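Local coordinates for protein VP1 (Merkel cell polyomavirus, PDB 4FMH) that forms the pentameric building units of the icosahedral viral capsid and binds sialylated oligosaccharides at a site required for infection, at residues P126-N131 with F261-S266. Sequence-based numbering, arbitrary orientation. Where two conformers were deposited one is given.
Sequences PVSGVN and FLFKTS. With SIA (N-acetyl-alpha-neuraminic acid), chain U.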
ATOM      1  N   PRO B 126      -1.262  15.618 -14.669  1.00 12.70           N
ATOM      2  CA  PRO B 126       0.140  15.469 -14.292  1.00 13.70           C
ATOM      3  C   PRO B 126       0.759  14.213 -14.890  1.00 12.42           C
ATOM      4  O   PRO B 126       0.044  13.262 -15.222  1.00 13.89           O
ATOM      5  CB  PRO B 126       0.099  15.371 -12.760  1.00 12.98           C
ATOM      6  CG  PRO B 126      -1.284  15.007 -12.417  1.00 14.85           C
ATOM      7  CD  PRO B 126      -2.176  15.463 -13.519  1.00 12.97           C
ATOM      8  N   VAL B 127       2.082  14.232 -15.036  1.00 11.78           N
ATOM      9  CA  VAL B 127       2.845  13.056 -15.446  1.00 10.86           C
ATOM     10  C   VAL B 127       2.446  11.861 -14.564  1.00 10.09           C
ATOM     11  O   VAL B 127       2.620  11.886 -13.340  1.00 10.87           O
ATOM     12  CB  VAL B 127       4.368  13.339 -15.422  1.00 10.50           C
ATOM     13  CG1 VAL B 127       5.156  12.085 -15.770  1.00 11.42           C
ATOM     14  CG2 VAL B 127       4.711  14.470 -16.418  1.00 11.91           C
ATOM     15  N   SER B 128       1.931  10.817 -15.201  0.70  9.98           N
ATOM     16  CA  SER B 128       1.343   9.681 -14.492  0.70  9.83           C
ATOM     17  C   SER B 128       1.157   8.508 -15.444  0.70  9.99           C
ATOM     18  O   SER B 128       1.330   8.643 -16.657  0.70 10.75           O
ATOM     19  CB  SER B 128      -0.003  10.075 -13.872  0.70  9.74           C
ATOM     20  OG  SER B 128      -0.862  10.647 -14.839  0.70  9.48           O
ATOM     21  N   GLY B 129       0.808   7.353 -14.890  1.00 10.06           N
ATOM     22  CA  GLY B 129       0.610   6.156 -15.698  1.00 11.24           C
ATOM     23  C   GLY B 129       1.763   5.178 -15.576  1.00 12.22           C
ATOM     24  O   GLY B 129       2.218   4.879 -14.468  1.00 12.59           O
ATOM     25  N   VAL B 130       2.223   4.669 -16.717  1.00 10.85           N
ATOM     26  CA  VAL B 130       3.241   3.616 -16.730  1.00 10.70           C
ATOM     27  C   VAL B 130       4.530   4.056 -16.033  1.00 11.11           C
ATOM     28  O   VAL B 130       5.141   5.059 -16.417  1.00 10.04           O
ATOM     29  CB  VAL B 130       3.555   3.132 -18.166  1.00 10.32           C
ATOM     30  CG1 VAL B 130       4.709   2.128 -18.158  1.00 13.84           C
ATOM     31  CG2 VAL B 130       2.297   2.517 -18.814  1.00  9.57           C
ATOM     32  N   ASN B 131       4.909   3.309 -14.993  1.00 10.11           N
ATOM     33  CA  ASN B 131       6.221   3.454 -14.359  1.00  9.89           C
ATOM     34  C   ASN B 131       7.052   2.195 -14.506  1.00  9.56           C
ATOM     35  O   ASN B 131       6.526   1.076 -14.450  1.00 10.80           O
ATOM     36  CB  ASN B 131       6.091   3.788 -12.868  1.00 10.41           C
ATOM     37  CG  ASN B 131       5.985   5.283 -12.608  1.00  9.37           C
ATOM     38  OD1 ASN B 131       6.914   5.896 -12.073  1.00 10.63           O
ATOM     39  ND2 ASN B 131       4.854   5.877 -12.986  1.00  9.88           N
ATOM     40  N   PHE B 261       3.427   9.331 -18.381  1.00  8.65           N
ATOM     41  CA  PHE B 261       3.122   9.985 -19.649  1.00 10.38           C
ATOM     42  C   PHE B 261       2.987  11.490 -19.500  1.00 11.64           C
ATOM     43  O   PHE B 261       2.419  11.976 -18.515  1.00 10.67           O
ATOM     44  CB  PHE B 261       1.791   9.490 -20.224  1.00 11.11           C
ATOM     45  CG  PHE B 261       1.776   8.042 -20.618  1.00 10.26           C
ATOM     46  CD1 PHE B 261       2.392   7.615 -21.788  1.00 10.64           C
ATOM     47  CD2 PHE B 261       1.092   7.108 -19.832  1.00 12.84           C
ATOM     48  CE1 PHE B 261       2.350   6.267 -22.167  1.00 11.73           C
ATOM     49  CE2 PHE B 261       1.045   5.761 -20.205  1.00 13.39           C
ATOM     50  CZ  PHE B 261       1.682   5.349 -21.375  1.00 11.57           C
ATOM     51  N   LEU B 262       3.491  12.214 -20.501  1.00 11.52           N
ATOM     52  CA  LEU B 262       3.106  13.594 -20.728  1.00 12.33           C
ATOM     53  C   LEU B 262       1.870  13.555 -21.621  1.00 13.27           C
ATOM     54  O   LEU B 262       1.916  13.027 -22.741  1.00 14.34           O
ATOM     55  CB  LEU B 262       4.230  14.376 -21.406  1.00 12.43           C
ATOM     56  CG  LEU B 262       3.991  15.875 -21.665  1.00 14.47           C
ATOM     57  CD1 LEU B 262       3.879  16.676 -20.361  1.00 13.90           C
ATOM     58  CD2 LEU B 262       5.077  16.446 -22.566  1.00 14.53           C
ATOM     59  N   PHE B 263       0.766  14.079 -21.108  1.00 12.57           N
ATOM     60  CA  PHE B 263      -0.503  14.098 -21.832  1.00 12.66           C
ATOM     61  C   PHE B 263      -0.643  15.407 -22.584  1.00 12.70           C
ATOM     62  O   PHE B 263      -0.747  16.469 -21.967  1.00 12.64           O
ATOM     63  CB  PHE B 263      -1.664  13.958 -20.846  1.00 12.82           C
ATOM     64  CG  PHE B 263      -1.815  12.569 -20.281  1.00 12.88           C
ATOM     65  CD1 PHE B 263      -1.064  12.161 -19.189  1.00 13.49           C
ATOM     66  CD2 PHE B 263      -2.712  11.677 -20.847  1.00 14.29           C
ATOM     67  CE1 PHE B 263      -1.202  10.869 -18.661  1.00 14.32           C
ATOM     68  CE2 PHE B 263      -2.860  10.380 -20.329  1.00 16.51           C
ATOM     69  CZ  PHE B 263      -2.098   9.980 -19.237  1.00 13.66           C
ATOM     70  N   LYS B 264      -0.644  15.321 -23.910  1.00 12.05           N
ATOM     71  CA  LYS B 264      -0.696  16.506 -24.761  1.00 14.03           C
ATOM     72  C   LYS B 264      -2.140  16.831 -25.165  1.00 15.14           C
ATOM     73  O   LYS B 264      -2.970  15.931 -25.281  1.00 14.32           O
ATOM     74  CB  LYS B 264       0.178  16.304 -26.004  1.00 15.03           C
ATOM     75  CG  LYS B 264       1.627  15.940 -25.679  1.00 10.85           C
ATOM     76  CD  LYS B 264       2.413  15.622 -26.940  1.00 18.00           C
ATOM     77  CE  LYS B 264       3.876  15.352 -26.605  1.00 14.86           C
ATOM     78  NZ  LYS B 264       4.633  14.845 -27.785  1.00 14.08           N
ATOM     79  N   THR B 265      -2.418  18.118 -25.374  1.00 16.63           N
ATOM     80  CA  THR B 265      -3.760  18.620 -25.701  1.00 18.41           C
ATOM     81  C   THR B 265      -4.516  17.778 -26.739  1.00 18.32           C
ATOM     82  O   THR B 265      -5.692  17.482 -26.559  1.00 18.56           O
ATOM     83  CB  THR B 265      -3.696  20.098 -26.187  1.00 19.26           C
ATOM     84  OG1 THR B 265      -2.924  20.873 -25.262  1.00 20.97           O
ATOM     85  CG2 THR B 265      -5.104  20.717 -26.307  1.00 21.52           C
ATOM     86  N   SER B 266      -3.830  17.401 -27.816  1.00 18.71           N
ATOM     87  CA  SER B 266      -4.435  16.672 -28.931  1.00 18.74           C
ATOM     88  C   SER B 266      -4.895  15.255 -28.570  1.00 18.02           C
ATOM     89  O   SER B 266      -5.689  14.657 -29.301  1.00 17.72           O
ATOM     90  CB  SER B 266      -3.423  16.568 -30.064  1.00 19.12           C
ATOM     91  OG  SER B 266      -2.291  15.857 -29.597  1.00 20.56           O
TER
HETATM   92  C1  SIA U   2       0.283  16.948 -31.562  0.80 26.61           C
HETATM   93  C2  SIA U   2       1.383  17.956 -31.900  0.80 27.52           C
HETATM   94  C3  SIA U   2       2.270  18.171 -30.660  0.80 25.73           C
HETATM   95  C4  SIA U   2       3.245  17.025 -30.371  0.80 26.27           C
HETATM   96  C5  SIA U   2       4.026  16.627 -31.622  0.80 25.34           C
HETATM   97  C6  SIA U   2       3.105  16.399 -32.827  0.80 27.49           C
HETATM   98  C7  SIA U   2       3.941  16.176 -34.101  0.80 28.49           C
HETATM   99  C8  SIA U   2       3.172  15.544 -35.271  0.80 31.83           C
HETATM  100  C9  SIA U   2       2.230  16.512 -35.980  0.80 33.77           C
HETATM  101  C10 SIA U   2       6.159  15.436 -31.363  0.80 25.03           C
HETATM  102  C11 SIA U   2       6.808  14.136 -31.003  0.80 17.67           C
HETATM  103  N5  SIA U   2       4.822  15.449 -31.312  0.80 25.67           N
HETATM  104  O1A SIA U   2      -0.158  16.898 -30.387  0.80 15.86           O
HETATM  105  O1B SIA U   2      -0.175  16.198 -32.459  0.80 24.98           O
HETATM  106  O4  SIA U   2       4.185  17.398 -29.346  0.80 15.71           O
HETATM  107  O6  SIA U   2       2.195  17.506 -33.010  0.80 26.71           O
HETATM  108  O7  SIA U   2       4.556  17.409 -34.501  0.80 26.53           O
HETATM  109  O8  SIA U   2       4.091  15.022 -36.244  0.80 31.32           O
HETATM  110  O9  SIA U   2       0.907  16.284 -35.489  0.80 36.76           O
HETATM  111  O10 SIA U   2       6.823  16.408 -31.684  0.80 22.53           O
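The CE2 side of the Phe-261 ring lies against CG2 of Val-130 at 3.7 Å, and its CD2 comes within 3.5 Å of the Ser-128 carbonyl O. Phe-263, on the same side of its strand, brings CE1 to 3.8 Å from OG of Ser-128 in the conformer given; Met-269 of strand 269-287 packs on both rings. In that conformer OG sits between the backbone N and the carbonyl carbon of Ser-128 (chi1 53°), where it donates a hydrogen bond to Pro-126 O. Between the backbones, Phe-261 N donates a nearly straight bond to Ser-128 O (2.8 Å), and Val-127 CA lies 3.3 Å from Phe-261 O in a CA-H...O contact. The loop leading into strand 131-138 here lies against the end of strand 250-263, its antiparallel neighbour in the VP1 jelly roll. A second subunit covers the loop, its Thr-218 bonding Val-127 O. Past Phe-263 the chain turns out to the sialic acid site: the extended Lys-264 side chain carries NZ to SIA O4 (3.0 Å) and to a salt bridge with Asp-51, while Ser-266 OG donates to the carboxylate O1A of SIA in a short bond of 2.5 Å.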